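Local atomic coordinates of endo-1,4-b-d-mannanase (Trichoderma reesei, PDB entry 1QNR), a protein that hydrolyses internal beta-1,4-mannosidic linkages of mannan polysaccharides, as a retaining beta-mannanase of glycoside hydrolase family 5. Residues T81-T84 and G85-L89; D225-K228 and N229-K233; N319-P322 and Y323-W326. All blocks are in the same frame, centred on the assembly; numbering follows the deposited sequence.

Interaction 1 of 3, residues T81-T84 and G85-L89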
loop_
_atom_site.group_PDB
_atom_site.type_symbol
_atom_site.label_atom_id
_atom_site.label_comp_id
_atom_site.label_asym_id
_atom_site.label_seq_id
_atom_site.Cartn_x
_atom_site.Cartn_y
_atom_site.Cartn_z
ATOM N N THR A 81 2.562 -20.325 13.018
ATOM C CA THR A 81 1.328 -20.840 12.464
ATOM C C THR A 81 0.663 -19.749 11.552
ATOM O O THR A 81 0.530 -18.608 11.995
ATOM C CB THR A 81 0.339 -21.095 13.632
ATOM O OG1 THR A 81 0.912 -22.105 14.530
ATOM C CG2 THR A 81 -0.920 -21.752 13.014
ATOM N N ILE A 82 0.191 -20.154 10.397
ATOM C CA ILE A 82 -0.544 -19.242 9.469
ATOM C C ILE A 82 -2.013 -19.594 9.627
ATOM O O ILE A 82 -2.393 -20.773 9.455
ATOM C CB ILE A 82 -0.037 -19.340 8.006
ATOM C CG1 ILE A 82 1.413 -18.842 7.936
ATOM C CG2 ILE A 82 -0.969 -18.498 7.058
ATOM C CD1 ILE A 82 2.147 -19.127 6.654
ATOM N N ASN A 83 -2.884 -18.642 10.005
ATOM C CA ASN A 83 -4.298 -18.904 10.262
ATOM C C ASN A 83 -5.210 -18.774 9.048
ATOM O O ASN A 83 -5.428 -17.657 8.558
ATOM C CB ASN A 83 -4.780 -17.921 11.370
ATOM C CG ASN A 83 -6.186 -18.223 11.877
ATOM O OD1 ASN A 83 -6.750 -19.309 11.573
ATOM N ND2 ASN A 83 -6.763 -17.260 12.586
ATOM N N THR A 84 -5.696 -19.929 8.581
ATOM C CA THR A 84 -6.627 -19.960 7.459
ATOM C C THR A 84 -8.049 -20.213 7.898
ATOM O O THR A 84 -8.937 -20.434 7.057
ATOM C CB THR A 84 -6.237 -20.999 6.372
ATOM O OG1 THR A 84 -6.314 -22.308 6.982
ATOM C CG2 THR A 84 -4.818 -20.737 5.867
ATOM N N GLY A 85 -8.356 -20.050 9.196
ATOM C CA GLY A 85 -9.711 -20.239 9.698
ATOM C C GLY A 85 -10.602 -19.007 9.555
ATOM O O GLY A 85 -10.262 -17.979 8.945
ATOM N N ALA A 86 -11.814 -19.057 10.141
ATOM C CA ALA A 86 -12.780 -17.970 10.048
ATOM C C ALA A 86 -12.345 -16.692 10.757
ATOM O O ALA A 86 -12.802 -15.585 10.350
ATOM C CB ALA A 86 -14.090 -18.454 10.693
ATOM N N ASP A 87 -11.443 -16.806 11.751
ATOM C CA ASP A 87 -10.895 -15.620 12.422
ATOM C C ASP A 87 -9.511 -15.315 11.824
ATOM O O ASP A 87 -8.745 -14.565 12.475
ATOM C CB ASP A 87 -10.777 -15.878 13.935
ATOM C CG ASP A 87 -10.060 -17.164 14.324
ATOM O OD1 ASP A 87 -9.535 -17.968 13.509
ATOM O OD2 ASP A 87 -10.015 -17.478 15.573
ATOM N N GLY A 88 -9.213 -15.842 10.642
ATOM C CA GLY A 88 -7.929 -15.606 10.010
ATOM C C GLY A 88 -8.022 -15.157 8.582
ATOM O O GLY A 88 -8.876 -14.228 8.327
ATOM N N LEU A 89 -7.370 -15.736 7.598
ATOM C CA LEU A 89 -7.383 -15.232 6.195
ATOM C C LEU A 89 -8.732 -15.322 5.531
ATOM O O LEU A 89 -8.871 -14.724 4.477
ATOM C CB LEU A 89 -6.255 -15.932 5.432
ATOM C CG LEU A 89 -4.844 -15.424 5.739
ATOM C CD1 LEU A 89 -3.797 -16.395 5.173
ATOM C CD2 LEU A 89 -4.619 -14.001 5.261
#
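Asn83 reaches over the following turn and holds it at both ends of its amide. Its OD1 accepts from Gly85 N at 3.0 Å, the donor standing well above the carbonyl plane, while ND2 donates almost straight (169°) to Asp87 OD1, also at 3.0 Å. The amide and carboxylate planes are 79° apart: Asp87 OD1 lies in the plane of the Asn83 amide, yet is itself met from above the plane of its carboxylate. With CG anti to the backbone N (chi1 -172°), the amide is carried forward over Gly88, whose CA is 3.3 Å from Asn83 ND2. The residues beneath form a type I beta turn from Gly85 to Gly88, closed by Gly88 N on Gly85 O at 2.9 Å, which links strand 81-82 to helix 90-102 of this TIM-barrel enzyme. A backbone bond from Leu89 N to Asn83 O, 2.9 Å, shuts the wider loop. Asn83, Gly88 and Leu89 form the buried side, where Asn83 ND2 also donates to Trp71 O. Replacing Asn83 by alanine is likely to leave Gly85 N, Asp87 OD1 and Trp71 O without this partner and the Asp87 side chain freer to turn, though the backbone bonds would remain. By contrast, Ala86 and Thr84 lie on the exposed side, and the apolar touch of Ile82 CG2 on Leu89 CD1 is looser, at 4.0 Å, with helix 138-155 packing against both residues.

Interaction 2 of 3, residues D225-K228 and N229-K233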
loop_
_atom_site.group_PDB
_atom_site.type_symbol
_atom_site.label_atom_id
_atom_site.label_comp_id
_atom_site.label_asym_id
_atom_site.label_seq_id
_atom_site.Cartn_x
_atom_site.Cartn_y
_atom_site.Cartn_z
ATOM N N ASP A 225 17.070 4.179 -1.637
ATOM C CA ASP A 225 17.493 5.023 -2.761
ATOM C C ASP A 225 16.393 4.834 -3.822
ATOM O O ASP A 225 16.306 3.749 -4.419
ATOM C CB ASP A 225 18.888 4.560 -3.226
ATOM C CG ASP A 225 19.443 5.400 -4.372
ATOM O OD1 ASP A 225 18.692 5.785 -5.280
ATOM O OD2 ASP A 225 20.679 5.700 -4.402
ATOM N N PHE A 226 15.541 5.850 -3.980
ATOM C CA PHE A 226 14.377 5.706 -4.876
ATOM C C PHE A 226 14.719 5.330 -6.295
ATOM O O PHE A 226 14.103 4.386 -6.874
ATOM C CB PHE A 226 13.531 7.008 -4.890
ATOM C CG PHE A 226 12.232 6.852 -5.632
ATOM C CD1 PHE A 226 11.203 6.100 -5.051
ATOM C CD2 PHE A 226 12.032 7.475 -6.860
ATOM C CE1 PHE A 226 9.973 6.002 -5.699
ATOM C CE2 PHE A 226 10.785 7.326 -7.520
ATOM C CZ PHE A 226 9.751 6.550 -6.949
ATOM N N ALA A 227 15.715 6.028 -6.881
ATOM C CA ALA A 227 16.110 5.697 -8.262
ATOM C C ALA A 227 16.685 4.291 -8.418
ATOM O O ALA A 227 16.390 3.588 -9.420
ATOM C CB ALA A 227 17.045 6.767 -8.822
ATOM N N LYS A 228 17.465 3.825 -7.451
ATOM C CA LYS A 228 18.010 2.467 -7.489
ATOM C C LYS A 228 16.875 1.425 -7.379
ATOM O O LYS A 228 16.834 0.397 -8.069
ATOM C CB LYS A 228 19.049 2.185 -6.384
ATOM C CG LYS A 228 20.396 2.872 -6.731
ATOM C CD LYS A 228 21.461 2.433 -5.719
ATOM C CE LYS A 228 22.779 3.130 -6.120
ATOM N NZ LYS A 228 23.915 2.596 -5.283
ATOM N N ASN A 229 15.879 1.677 -6.501
ATOM C CA ASN A 229 14.817 0.718 -6.306
ATOM C C ASN A 229 13.932 0.602 -7.556
ATOM O O ASN A 229 13.568 -0.559 -7.938
ATOM C CB ASN A 229 13.949 1.061 -5.081
ATOM C CG ASN A 229 14.665 0.944 -3.764
ATOM O OD1 ASN A 229 15.611 0.143 -3.605
ATOM N ND2 ASN A 229 14.240 1.694 -2.701
ATOM N N VAL A 230 13.581 1.774 -8.157
ATOM C CA VAL A 230 12.621 1.605 -9.284
ATOM C C VAL A 230 13.284 1.029 -10.532
ATOM O O VAL A 230 12.537 0.635 -11.431
ATOM C CB VAL A 230 11.958 2.943 -9.657
ATOM C CG1 VAL A 230 11.080 3.463 -8.543
ATOM C CG2 VAL A 230 12.918 4.041 -10.096
ATOM N N GLN A 231 14.580 0.871 -10.608
ATOM C CA GLN A 231 15.283 0.224 -11.701
ATOM C C GLN A 231 15.304 -1.286 -11.568
ATOM O O GLN A 231 15.661 -1.985 -12.537
ATOM C CB GLN A 231 16.761 0.747 -11.812
ATOM C CG GLN A 231 16.645 2.158 -12.340
ATOM C CD GLN A 231 17.809 3.098 -12.204
ATOM O OE1 GLN A 231 17.531 4.320 -12.278
ATOM N NE2 GLN A 231 19.002 2.585 -12.000
ATOM N N ILE A 232 14.869 -1.899 -10.446
ATOM C CA ILE A 232 14.831 -3.362 -10.279
ATOM C C ILE A 232 13.849 -3.957 -11.300
ATOM O O ILE A 232 12.705 -3.509 -11.380
ATOM C CB ILE A 232 14.439 -3.721 -8.799
ATOM C CG1 ILE A 232 15.548 -3.244 -7.819
ATOM C CG2 ILE A 232 14.153 -5.227 -8.653
ATOM C CD1 ILE A 232 15.158 -3.382 -6.340
ATOM N N LYS A 233 14.282 -4.958 -12.090
ATOM C CA LYS A 233 13.478 -5.427 -13.200
ATOM C C LYS A 233 12.168 -6.079 -12.805
ATOM O O LYS A 233 11.174 -5.951 -13.548
ATOM C CB LYS A 233 14.296 -6.495 -14.007
ATOM C CG LYS A 233 15.656 -6.109 -14.517
ATOM C CD LYS A 233 16.003 -7.152 -15.599
ATOM C CE LYS A 233 15.909 -8.621 -15.223
ATOM N NZ LYS A 233 16.756 -9.361 -16.271
HETATM O O HOH W 1 17.172 1.199 -1.493
#
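Asp225 O and Phe226 O receive Asn229 N and Val230 N, each at 3.0 Å, in the i to i+4 bonds of the short helix 226-230, whereas Gln231 N has just weak bonds to Ala227 O and Lys228 O. Asp225 is the N-cap: its OD1 accepts from Lys228 N at 3.2 Å, the N-H meeting the carboxylate from above its plane. One turn on, Asn229 folds its amide back along the helix toward the same residue. CG lies anti to the carbonyl carbon (chi1 -67°), which brings OD1 to a water at 2.8 Å; this water donates to Asn229 OD1 and accepts from Asp225 N, bridging the amide to the backbone just before the first turn. On the buried side, Val230 places CG1 over one face of the Phe226 ring, 4.0 Å from the centroid and offset toward the rim, with CZ its nearest ring atom at 3.7 Å. This is a CH-pi contact between residues four apart. Phe226 also meets His261 edge-to-face and touches helix 253-267, while Lys228 and Asn229 touch helix 178-194, as does Ile232 just after, so this stretch lies between those two helices of the TIM barrel. Val230 O accepts from Lys270 NZ. Apolar contact of Phe226 and Val230 thus goes with a buried amide, Asn229, whose OD1 is met by the water, while the Asp225 carboxylate caps Lys228 N at the helix start, where its negative charge probably also interacts favourably with the helix dipole.

Interaction 3 of 3, residues N319-P322 and Y323-W326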
loop_
_atom_site.group_PDB
_atom_site.type_symbol
_atom_site.label_atom_id
_atom_site.label_comp_id
_atom_site.label_asym_id
_atom_site.label_seq_id
_atom_site.Cartn_x
_atom_site.Cartn_y
_atom_site.Cartn_z
ATOM N N ASN A 319 -12.457 2.224 12.038
ATOM C CA ASN A 319 -11.201 2.768 12.590
ATOM C C ASN A 319 -10.909 4.091 11.899
ATOM O O ASN A 319 -11.292 4.323 10.695
ATOM C CB ASN A 319 -10.028 1.756 12.278
ATOM C CG ASN A 319 -10.018 0.577 13.237
ATOM O OD1 ASN A 319 -10.981 0.186 13.898
ATOM N ND2 ASN A 319 -8.863 -0.133 13.275
ATOM N N SER A 320 -10.175 5.035 12.480
ATOM C CA SER A 320 -9.891 6.356 11.922
ATOM C C SER A 320 -8.697 7.028 12.580
ATOM O O SER A 320 -8.242 6.524 13.637
ATOM C CB SER A 320 -11.144 7.271 12.043
ATOM O OG SER A 320 -11.393 7.588 13.444
ATOM N N ASP A 321 -8.202 8.078 11.966
ATOM C CA ASP A 321 -7.088 8.882 12.516
ATOM C C ASP A 321 -7.282 10.319 12.051
ATOM O O ASP A 321 -8.314 10.673 11.394
ATOM C CB ASP A 321 -5.746 8.243 12.084
ATOM C CG ASP A 321 -5.395 8.377 10.608
ATOM O OD1 ASP A 321 -6.116 9.032 9.826
ATOM O OD2 ASP A 321 -4.320 7.718 10.292
ATOM N N PRO A 322 -6.400 11.282 12.321
ATOM C CA PRO A 322 -6.608 12.700 11.956
ATOM C C PRO A 322 -6.593 12.964 10.459
ATOM O O PRO A 322 -6.858 14.099 10.042
ATOM C CB PRO A 322 -5.441 13.413 12.702
ATOM C CG PRO A 322 -5.199 12.490 13.905
ATOM C CD PRO A 322 -5.259 11.088 13.300
ATOM N N TYR A 323 -6.225 11.969 9.613
ATOM C CA TYR A 323 -6.213 12.124 8.164
ATOM C C TYR A 323 -7.426 11.467 7.535
ATOM O O TYR A 323 -7.568 11.463 6.267
ATOM C CB TYR A 323 -4.938 11.329 7.704
ATOM C CG TYR A 323 -3.605 11.941 8.159
ATOM C CD1 TYR A 323 -3.193 13.176 7.684
ATOM C CD2 TYR A 323 -2.800 11.192 8.993
ATOM C CE1 TYR A 323 -1.922 13.720 8.053
ATOM C CE2 TYR A 323 -1.515 11.705 9.343
ATOM C CZ TYR A 323 -1.154 12.962 8.886
ATOM O OH TYR A 323 0.109 13.443 9.245
ATOM N N THR A 324 -8.350 10.907 8.292
ATOM C CA THR A 324 -9.542 10.281 7.685
ATOM C C THR A 324 -10.426 11.280 6.956
ATOM O O THR A 324 -10.741 12.406 7.428
ATOM C CB THR A 324 -10.334 9.589 8.826
ATOM O OG1 THR A 324 -9.596 8.480 9.319
ATOM C CG2 THR A 324 -11.716 9.131 8.332
ATOM N N VAL A 325 -10.833 10.896 5.712
ATOM C CA VAL A 325 -11.815 11.640 4.898
ATOM C C VAL A 325 -13.071 10.788 4.959
ATOM O O VAL A 325 -13.136 9.671 4.416
ATOM C CB VAL A 325 -11.323 11.856 3.454
ATOM C CG1 VAL A 325 -12.442 12.539 2.628
ATOM C CG2 VAL A 325 -9.999 12.632 3.394
ATOM N N TRP A 326 -14.101 11.222 5.699
ATOM C CA TRP A 326 -15.317 10.430 5.929
ATOM C C TRP A 326 -16.237 10.442 4.707
ATOM O O TRP A 326 -16.498 11.545 4.123
ATOM C CB TRP A 326 -16.096 10.995 7.135
ATOM C CG TRP A 326 -15.368 10.827 8.473
ATOM C CD1 TRP A 326 -14.623 11.818 9.141
ATOM C CD2 TRP A 326 -15.310 9.614 9.248
ATOM N NE1 TRP A 326 -14.097 11.216 10.264
ATOM C CE2 TRP A 326 -14.484 9.902 10.341
ATOM C CE3 TRP A 326 -15.798 8.319 9.103
ATOM C CZ2 TRP A 326 -14.215 8.939 11.321
ATOM C CZ3 TRP A 326 -15.505 7.333 10.064
ATOM C CH2 TRP A 326 -14.706 7.682 11.195
HETATM O O HOH W 2 -10.582 6.037 8.614
#
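Asp321 and Thr324 bind each other through both backbone and side chain. Among the hydrogen bonds, Thr324 N donates to Asp321 O at 3.1 Å, closing a type I beta turn, and Asp321 N returns a nearly straight bond (167°) to Thr324 OG1 at 3.0 Å. Asp321 OD1 takes Tyr323 N at 2.9 Å from above the carboxylate plane, making an Asx turn; Asp321 CG sits between the backbone N and the carbonyl carbon (chi1 71°), which turns the carboxylate back toward that N-H. Asp321 OD2 accepts from Trp306 NE1 and lies at the edge of the Tyr323 ring, near its plane. One water extends the network, donating to Asn319 O and accepting from Thr324 OG1, 2.7 Å from the water oxygen. Nonpolar contacts are fewer: Ser320 CB lies 3.6 Å from Trp326 CZ2, and Thr324 CG2 rests over the centre of one face of the same indole. This turn leads from the loop after strand 300-309 into strand 325-326, which pairs in parallel with strand 300-309; the side chain of Tyr323 meets the Tyr243 ring edge-to-face, lies about 7 Å from a beta-D-mannopyranose unit, and touches Trp306 of strand 300-309.

All three contacts are local, and each binds a bend or helix start through an acidic or amide side chain. Interactions 1 and 2 are partly buried, whereas interaction 3 is a surface contact. They share no secondary-structure element: interaction 1 joins strand 81-82 to the approach of helix 90-102, interaction 2 lies on helix 226-230, and interaction 3 enters strand 325-326. In interaction 1 a side-chain amide grips a turn; in interaction 2 a cap and a CH-pi contact divide the work; in interaction 3 carboxylate, hydroxyl and water dominate. Their centres are 28 to 34 Å apart, with interactions 2 and 3 on opposite sides of the chain's centre.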